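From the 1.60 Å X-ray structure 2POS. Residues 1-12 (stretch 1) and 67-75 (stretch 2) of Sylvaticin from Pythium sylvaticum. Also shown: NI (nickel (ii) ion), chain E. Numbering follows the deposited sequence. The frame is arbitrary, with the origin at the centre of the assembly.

Stretch 1 1-12: WEETKECAFTEF
Stretch 2 67-75: NPNDCILVF

The apolar centre is built on Phe-12, Leu-73 and the disulfide. Phe-12 (chi1 m, -79°; chi2 103°) lies in a weakly bonded helix about residues 10-12, and Leu-73 (t, p) lies in the short strand that runs on through Phe-75. Leu-73 CD1 sits over one face of the Phe-12 ring, 3.6 Å from its centroid and 11° off the normal, so a methyl C-H meets the pi cloud almost squarely. The Phe-75 ring (chi1 t, chi2 78°) approaches obliquely, planes at 60°, with Phe-12 CE2 to Phe-75 CD1 3.8 Å.

Beside this cluster, Cys-7 SG (chi1 m) joins Cys-71 SG (chi1 p) at 2.0 Å, chi3 101°. The disulfide lies next to the bridge, not in step with it: Cys-7 CA and Cys-71 CA are 5.1 Å apart, and Glu-6 CA and Ile-72 CA, the single parallel bridge, are 4.4 Å apart. Sequence numbers rise together along this pairing near the bridge: Ile-72 N donates to Lys-5 O (2.8 Å, 173°), and Cys-7 N donates to Ile-72 O (2.8 Å, 167°). Ile-72 thus spends both backbone polar groups on residues flanking Glu-6. Water 1 extends the join, donating to Cys-7 O (2.7 Å) and accepting from Val-74 N (3.1 Å).

Farther out, extended Ile-72 (phi/psi -90/116; m, m) packs CD1 3.6 Å from Glu-2 O.

Carboxylates meet backbone amides at the polar edge. Glu-11 (t, p) directs OE2 to Asn-69 N (2.7 Å, 168°), and water 2 lies 2.7 Å from Glu-11 OE2 and 2.8 Å from Asn-69 O, bridging the two stretches. Asp-70 (chi1 t) accepts at OD1 from Glu-2 N (2.9 Å, 164°). Glu-2 (t, p) folds back within its own stretch, where OE2 accepts from Thr-4 N (3.0 Å) and Lys-5 N (2.9 Å). At the terminus, Trp-1 N (2.1 Å) and Trp-1 O (2.0 Å) chelate NI.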

ATOM      1  N   TRP A   1      12.600  -4.720  -8.539  1.00 12.57           N
ATOM      2  CA  TRP A   1      11.276  -5.284  -8.146  1.00 12.70           C
ATOM      3  C   TRP A   1      10.637  -5.915  -9.353  1.00 12.88           C
ATOM      4  O   TRP A   1      10.936  -5.537 -10.495  1.00 12.46           O
ATOM      5  CB  TRP A   1      10.357  -4.184  -7.601  1.00 12.97           C
ATOM      6  CG  TRP A   1      10.909  -3.553  -6.377  1.00 13.12           C
ATOM      7  CD1 TRP A   1      11.548  -2.345  -6.292  1.00 14.55           C
ATOM      8  CD2 TRP A   1      10.919  -4.109  -5.060  1.00 13.78           C
ATOM      9  NE1 TRP A   1      11.951  -2.117  -4.998  1.00 15.23           N
ATOM     10  CE2 TRP A   1      11.565  -3.175  -4.218  1.00 13.86           C
ATOM     11  CE3 TRP A   1      10.443  -5.305  -4.505  1.00 14.21           C
ATOM     12  CZ2 TRP A   1      11.750  -3.403  -2.853  1.00 13.78           C
ATOM     13  CZ3 TRP A   1      10.623  -5.532  -3.144  1.00 14.99           C
ATOM     14  CH2 TRP A   1      11.269  -4.581  -2.334  1.00 14.67           C
ATOM     15  N   GLU A   2       9.745  -6.864  -9.099  1.00 13.35           N
ATOM     16  CA  GLU A   2       8.998  -7.508 -10.162  1.00 13.95           C
ATOM     17  C   GLU A   2       8.034  -6.534 -10.827  1.00 14.59           C
ATOM     18  O   GLU A   2       7.203  -5.921 -10.162  1.00 14.62           O
ATOM     19  CB  GLU A   2       8.239  -8.723  -9.618  1.00 14.23           C
ATOM     20  CG  GLU A   2       7.555  -9.519 -10.707  1.00 14.90           C
ATOM     21  CD  GLU A   2       8.543  -9.989 -11.762  1.00 16.67           C
ATOM     22  OE1 GLU A   2       9.537 -10.650 -11.375  1.00 17.32           O
ATOM     23  OE2 GLU A   2       8.331  -9.692 -12.969  1.00 16.58           O
ATOM     24  N   GLU A   3       8.153  -6.407 -12.146  1.00 14.72           N
ATOM     25  CA  GLU A   3       7.319  -5.479 -12.909  1.00 15.53           C
ATOM     26  C   GLU A   3       6.464  -6.169 -13.979  1.00 16.18           C
ATOM     27  O   GLU A   3       5.647  -5.514 -14.628  1.00 16.17           O
ATOM     28  CB  GLU A   3       8.179  -4.382 -13.542  1.00 15.80           C
ATOM     29  CG  GLU A   3       9.026  -3.552 -12.559  1.00 17.88           C
ATOM     30  CD  GLU A   3       8.209  -2.626 -11.646  1.00 19.73           C
ATOM     31  OE1 GLU A   3       7.012  -2.386 -11.926  1.00 20.59           O
ATOM     32  OE2 GLU A   3       8.778  -2.122 -10.650  1.00 21.93           O
ATOM     33  N   THR A   4       6.638  -7.478 -14.152  1.00 16.63           N
ATOM     34  CA  THR A   4       5.921  -8.209 -15.201  1.00 17.61           C
ATOM     35  C   THR A   4       5.035  -9.310 -14.634  1.00 17.52           C
ATOM     36  O   THR A   4       3.847  -9.401 -14.964  1.00 17.76           O
ATOM     37  CB  THR A   4       6.895  -8.811 -16.238  1.00 17.89           C
ATOM     38  OG1 THR A   4       7.663  -7.757 -16.831  1.00 19.49           O
ATOM     39  CG2 THR A   4       6.129  -9.559 -17.331  1.00 18.60           C
ATOM     40  N   LYS A   5       5.620 -10.149 -13.788  1.00 17.29           N
ATOM     41  CA  LYS A   5       4.897 -11.265 -13.193  1.00 17.81           C
ATOM     42  C   LYS A   5       3.746 -10.755 -12.338  1.00 18.07           C
ATOM     43  O   LYS A   5       3.941  -9.928 -11.443  1.00 16.96           O
ATOM     44  CB  LYS A   5       5.862 -12.117 -12.377  1.00 18.31           C
ATOM     45  CG  LYS A   5       5.296 -13.399 -11.805  1.00 19.90           C
ATOM     46  CD  LYS A   5       6.434 -14.333 -11.368  1.00 22.68           C
ATOM     47  CE  LYS A   5       7.252 -13.746 -10.224  1.00 24.01           C
ATOM     48  NZ  LYS A   5       8.373 -14.643  -9.798  1.00 26.44           N
ATOM     49  N   GLU A   6       2.548 -11.254 -12.623  1.00 18.67           N
ATOM     50  CA  GLU A   6       1.341 -10.837 -11.908  1.00 19.28           C
ATOM     51  C   GLU A   6       1.030 -11.753 -10.727  1.00 19.19           C
ATOM     52  O   GLU A   6       1.272 -12.964 -10.783  1.00 19.94           O
ATOM     53  CB  GLU A   6       0.153 -10.719 -12.875  1.00 19.46           C
ATOM     54  CG  GLU A   6       0.329  -9.541 -13.832  1.00 20.52           C
ATOM     55  CD  GLU A   6      -0.611  -9.534 -15.027  1.00 21.02           C
ATOM     56  OE1 GLU A   6      -1.610 -10.278 -15.036  1.00 23.87           O
ATOM     57  OE2 GLU A   6      -0.332  -8.758 -15.962  1.00 25.34           O
ATOM     58  N   CYS A   7       0.520 -11.155  -9.649  1.00 18.79           N
ATOM     59  CA  CYS A   7       0.106 -11.891  -8.468  1.00 18.72           C
ATOM     60  C   CYS A   7      -1.139 -12.694  -8.795  1.00 18.67           C
ATOM     61  O   CYS A   7      -1.997 -12.241  -9.557  1.00 18.88           O
ATOM     62  CB  CYS A   7      -0.255 -10.942  -7.318  1.00 18.73           C
ATOM     63  SG  CYS A   7       0.969  -9.692  -6.897  1.00 19.30           S
ATOM     64  N   ALA A   8      -1.229 -13.877  -8.205  1.00 18.51           N
ATOM     65  CA  ALA A   8      -2.478 -14.632  -8.173  1.00 18.47           C
ATOM     66  C   ALA A   8      -3.520 -13.800  -7.430  1.00 18.60           C
ATOM     67  O   ALA A   8      -3.176 -12.994  -6.560  1.00 17.81           O
ATOM     68  CB  ALA A   8      -2.266 -15.957  -7.478  1.00 18.79           C
ATOM     69  N   PHE A   9      -4.794 -13.988  -7.763  1.00 18.56           N
ATOM     70  CA  PHE A   9      -5.843 -13.201  -7.119  1.00 18.64           C
ATOM     71  C   PHE A   9      -5.836 -13.384  -5.601  1.00 18.53           C
ATOM     72  O   PHE A   9      -6.208 -12.467  -4.862  1.00 18.80           O
ATOM     73  CB  PHE A   9      -7.229 -13.523  -7.700  1.00 18.77           C
ATOM     74  CG  PHE A   9      -8.312 -12.603  -7.212  1.00 19.17           C
ATOM     75  CD1 PHE A   9      -8.508 -11.362  -7.804  1.00 20.34           C
ATOM     76  CD2 PHE A   9      -9.131 -12.970  -6.148  1.00 19.51           C
ATOM     77  CE1 PHE A   9      -9.502 -10.504  -7.349  1.00 21.05           C
ATOM     78  CE2 PHE A   9     -10.124 -12.117  -5.684  1.00 19.72           C
ATOM     79  CZ  PHE A   9     -10.310 -10.885  -6.282  1.00 19.44           C
ATOM     80  N   THR A  10      -5.400 -14.561  -5.144  1.00 18.53           N
ATOM     81  CA  THR A  10      -5.331 -14.879  -3.715  1.00 18.61           C
ATOM     82  C   THR A  10      -4.484 -13.881  -2.925  1.00 17.95           C
ATOM     83  O   THR A  10      -4.653 -13.726  -1.716  1.00 17.99           O
ATOM     84  CB  THR A  10      -4.826 -16.325  -3.463  1.00 18.74           C
ATOM     85  OG1 THR A  10      -3.607 -16.550  -4.178  1.00 19.39           O
ATOM     86  CG2 THR A  10      -5.870 -17.349  -3.903  1.00 20.34           C
ATOM     87  N   GLU A  11      -3.582 -13.185  -3.616  1.00 17.65           N
ATOM     88  CA  GLU A  11      -2.793 -12.140  -2.985  1.00 17.11           C
ATOM     89  C   GLU A  11      -3.694 -11.067  -2.368  1.00 16.68           C
ATOM     90  O   GLU A  11      -3.365 -10.535  -1.314  1.00 17.20           O
ATOM     91  CB  GLU A  11      -1.815 -11.528  -3.989  1.00 17.60           C
ATOM     92  CG  GLU A  11      -0.805 -10.546  -3.405  1.00 17.42           C
ATOM     93  CD  GLU A  11       0.331 -11.200  -2.629  1.00 17.86           C
ATOM     94  OE1 GLU A  11       0.489 -12.437  -2.665  1.00 20.12           O
ATOM     95  OE2 GLU A  11       1.086 -10.452  -1.981  1.00 17.55           O
ATOM     96  N   PHE A  12      -4.823 -10.752  -3.012  1.00 16.20           N
ATOM     97  CA  PHE A  12      -5.765  -9.772  -2.456  1.00 15.78           C
ATOM     98  C   PHE A  12      -6.219 -10.195  -1.068  1.00 15.10           C
ATOM     99  O   PHE A  12      -6.347  -9.361  -0.169  1.00 15.06           O
ATOM    100  CB  PHE A  12      -7.017  -9.601  -3.331  1.00 16.45           C
ATOM    101  CG  PHE A  12      -6.818  -8.734  -4.540  1.00 16.84           C
ATOM    102  CD1 PHE A  12      -6.680  -9.306  -5.800  1.00 18.02           C
ATOM    103  CD2 PHE A  12      -6.786  -7.345  -4.425  1.00 19.39           C
ATOM    104  CE1 PHE A  12      -6.510  -8.511  -6.933  1.00 18.29           C
ATOM    105  CE2 PHE A  12      -6.601  -6.538  -5.556  1.00 19.59           C
ATOM    106  CZ  PHE A  12      -6.468  -7.122  -6.805  1.00 18.70           C
ATOM    107  N   ASN A  67       3.352 -10.015   4.714  1.00 14.91           N
ATOM    108  CA  ASN A  67       4.289 -10.646   3.782  1.00 15.02           C
ATOM    109  C   ASN A  67       3.814 -10.636   2.329  1.00 14.53           C
ATOM    110  O   ASN A  67       3.665 -11.700   1.722  1.00 14.83           O
ATOM    111  CB  ASN A  67       4.635 -12.061   4.249  1.00 14.68           C
ATOM    112  CG  ASN A  67       5.348 -12.055   5.575  1.00 17.10           C
ATOM    113  OD1 ASN A  67       6.278 -11.272   5.783  1.00 19.77           O
ATOM    114  ND2 ASN A  67       4.903 -12.902   6.495  1.00 18.18           N
ATOM    115  N   PRO A  68       3.592  -9.433   1.765  1.00 14.37           N
ATOM    116  CA  PRO A  68       3.154  -9.325   0.376  1.00 14.39           C
ATOM    117  C   PRO A  68       4.228  -9.853  -0.567  1.00 14.60           C
ATOM    118  O   PRO A  68       5.420  -9.683  -0.298  1.00 14.71           O
ATOM    119  CB  PRO A  68       2.981  -7.814   0.181  1.00 14.29           C
ATOM    120  CG  PRO A  68       3.857  -7.193   1.201  1.00 14.34           C
ATOM    121  CD  PRO A  68       3.776  -8.107   2.382  1.00 14.41           C
ATOM    122  N   ASN A  69       3.799 -10.497  -1.648  1.00 14.50           N
ATOM    123  CA  ASN A  69       4.718 -11.045  -2.636  1.00 14.93           C
ATOM    124  C   ASN A  69       5.257  -9.971  -3.567  1.00 14.29           C
ATOM    125  O   ASN A  69       4.671  -8.903  -3.712  1.00 13.87           O
ATOM    126  CB  ASN A  69       4.039 -12.165  -3.433  1.00 15.35           C
ATOM    127  CG  ASN A  69       3.886 -13.437  -2.624  1.00 18.47           C
ATOM    128  OD1 ASN A  69       4.583 -13.642  -1.636  1.00 21.54           O
ATOM    129  ND2 ASN A  69       2.969 -14.298  -3.043  1.00 22.66           N
ATOM    130  N   ASP A  70       6.406 -10.272  -4.163  1.00 14.39           N
ATOM    131  CA  ASP A  70       7.046  -9.426  -5.143  1.00 14.34           C
ATOM    132  C   ASP A  70       6.436  -9.770  -6.502  1.00 14.39           C
ATOM    133  O   ASP A  70       6.945 -10.617  -7.242  1.00 14.83           O
ATOM    134  CB  ASP A  70       8.552  -9.697  -5.110  1.00 14.06           C
ATOM    135  CG  ASP A  70       9.364  -8.680  -5.906  1.00 14.17           C
ATOM    136  OD1 ASP A  70       8.791  -7.783  -6.551  1.00 12.90           O
ATOM    137  OD2 ASP A  70      10.607  -8.787  -5.875  1.00 16.92           O
ATOM    138  N   CYS A  71       5.316  -9.122  -6.802  1.00 14.46           N
ATOM    139  CA  CYS A  71       4.553  -9.359  -8.024  1.00 14.95           C
ATOM    140  C   CYS A  71       3.630  -8.178  -8.250  1.00 14.61           C
ATOM    141  O   CYS A  71       3.416  -7.374  -7.341  1.00 14.14           O
ATOM    142  CB  CYS A  71       3.721 -10.646  -7.922  1.00 15.68           C
ATOM    143  SG  CYS A  71       2.642 -10.747  -6.448  1.00 19.42           S
ATOM    144  N   ILE A  72       3.083  -8.085  -9.460  1.00 14.27           N
ATOM    145  CA  ILE A  72       2.163  -7.013  -9.809  1.00 14.63           C
ATOM    146  C   ILE A  72       0.729  -7.424  -9.497  1.00 15.18           C
ATOM    147  O   ILE A  72       0.207  -8.385 -10.064  1.00 14.99           O
ATOM    148  CB  ILE A  72       2.313  -6.603 -11.302  1.00 14.22           C
ATOM    149  CG1 ILE A  72       3.703  -5.992 -11.559  1.00 14.43           C
ATOM    150  CG2 ILE A  72       1.187  -5.660 -11.727  1.00 14.85           C
ATOM    151  CD1 ILE A  72       3.921  -4.604 -10.941  1.00 14.35           C
ATOM    152  N   LEU A  73       0.126  -6.696  -8.563  1.00 15.63           N
ATOM    153  CA  LEU A  73      -1.289  -6.826  -8.239  1.00 16.48           C
ATOM    154  C   LEU A  73      -2.104  -6.003  -9.231  1.00 16.75           C
ATOM    155  O   LEU A  73      -1.887  -4.796  -9.373  1.00 16.79           O
ATOM    156  CB  LEU A  73      -1.529  -6.336  -6.811  1.00 16.49           C
ATOM    157  CG  LEU A  73      -2.881  -6.597  -6.143  1.00 17.33           C
ATOM    158  CD1 LEU A  73      -3.091  -8.093  -5.932  1.00 18.99           C
ATOM    159  CD2 LEU A  73      -2.944  -5.862  -4.821  1.00 17.95           C
ATOM    160  N   VAL A  74      -3.026  -6.678  -9.916  1.00 17.18           N
ATOM    161  CA  VAL A  74      -3.846  -6.075 -10.963  1.00 17.82           C
ATOM    162  C   VAL A  74      -5.273  -5.904 -10.454  1.00 18.15           C
ATOM    163  O   VAL A  74      -5.941  -6.889 -10.147  1.00 18.25           O
ATOM    164  CB  VAL A  74      -3.850  -6.960 -12.236  1.00 17.95           C
ATOM    165  CG1 VAL A  74      -4.774  -6.380 -13.311  1.00 18.30           C
ATOM    166  CG2 VAL A  74      -2.444  -7.110 -12.774  1.00 18.46           C
ATOM    167  N   PHE A  75      -5.724  -4.654 -10.386  1.00 18.45           N
ATOM    168  CA  PHE A  75      -7.081  -4.324  -9.948  1.00 19.07           C
ATOM    169  C   PHE A  75      -7.707  -3.393 -10.981  1.00 19.31           C
ATOM    170  O   PHE A  75      -7.570  -2.170 -10.898  1.00 19.02           O
ATOM    171  CB  PHE A  75      -7.057  -3.687  -8.546  1.00 19.29           C
ATOM    172  CG  PHE A  75      -8.423  -3.425  -7.976  1.00 20.91           C
ATOM    173  CD1 PHE A  75      -9.167  -4.457  -7.427  1.00 21.73           C
ATOM    174  CD2 PHE A  75      -8.963  -2.148  -7.994  1.00 22.12           C
ATOM    175  CE1 PHE A  75     -10.434  -4.221  -6.907  1.00 22.00           C
ATOM    176  CE2 PHE A  75     -10.228  -1.899  -7.479  1.00 23.43           C
ATOM    177  CZ  PHE A  75     -10.966  -2.938  -6.936  1.00 21.54           C
TER
HETATM  178 NI    NI E 100      12.560  -4.295 -10.595  1.00 13.64          NI
HETATM  179  O   HOH W   1      -2.840  -9.724 -10.126  1.00 25.57           O
HETATM  180  O   HOH W   2       2.026  -8.152  -3.099  1.00 16.50           O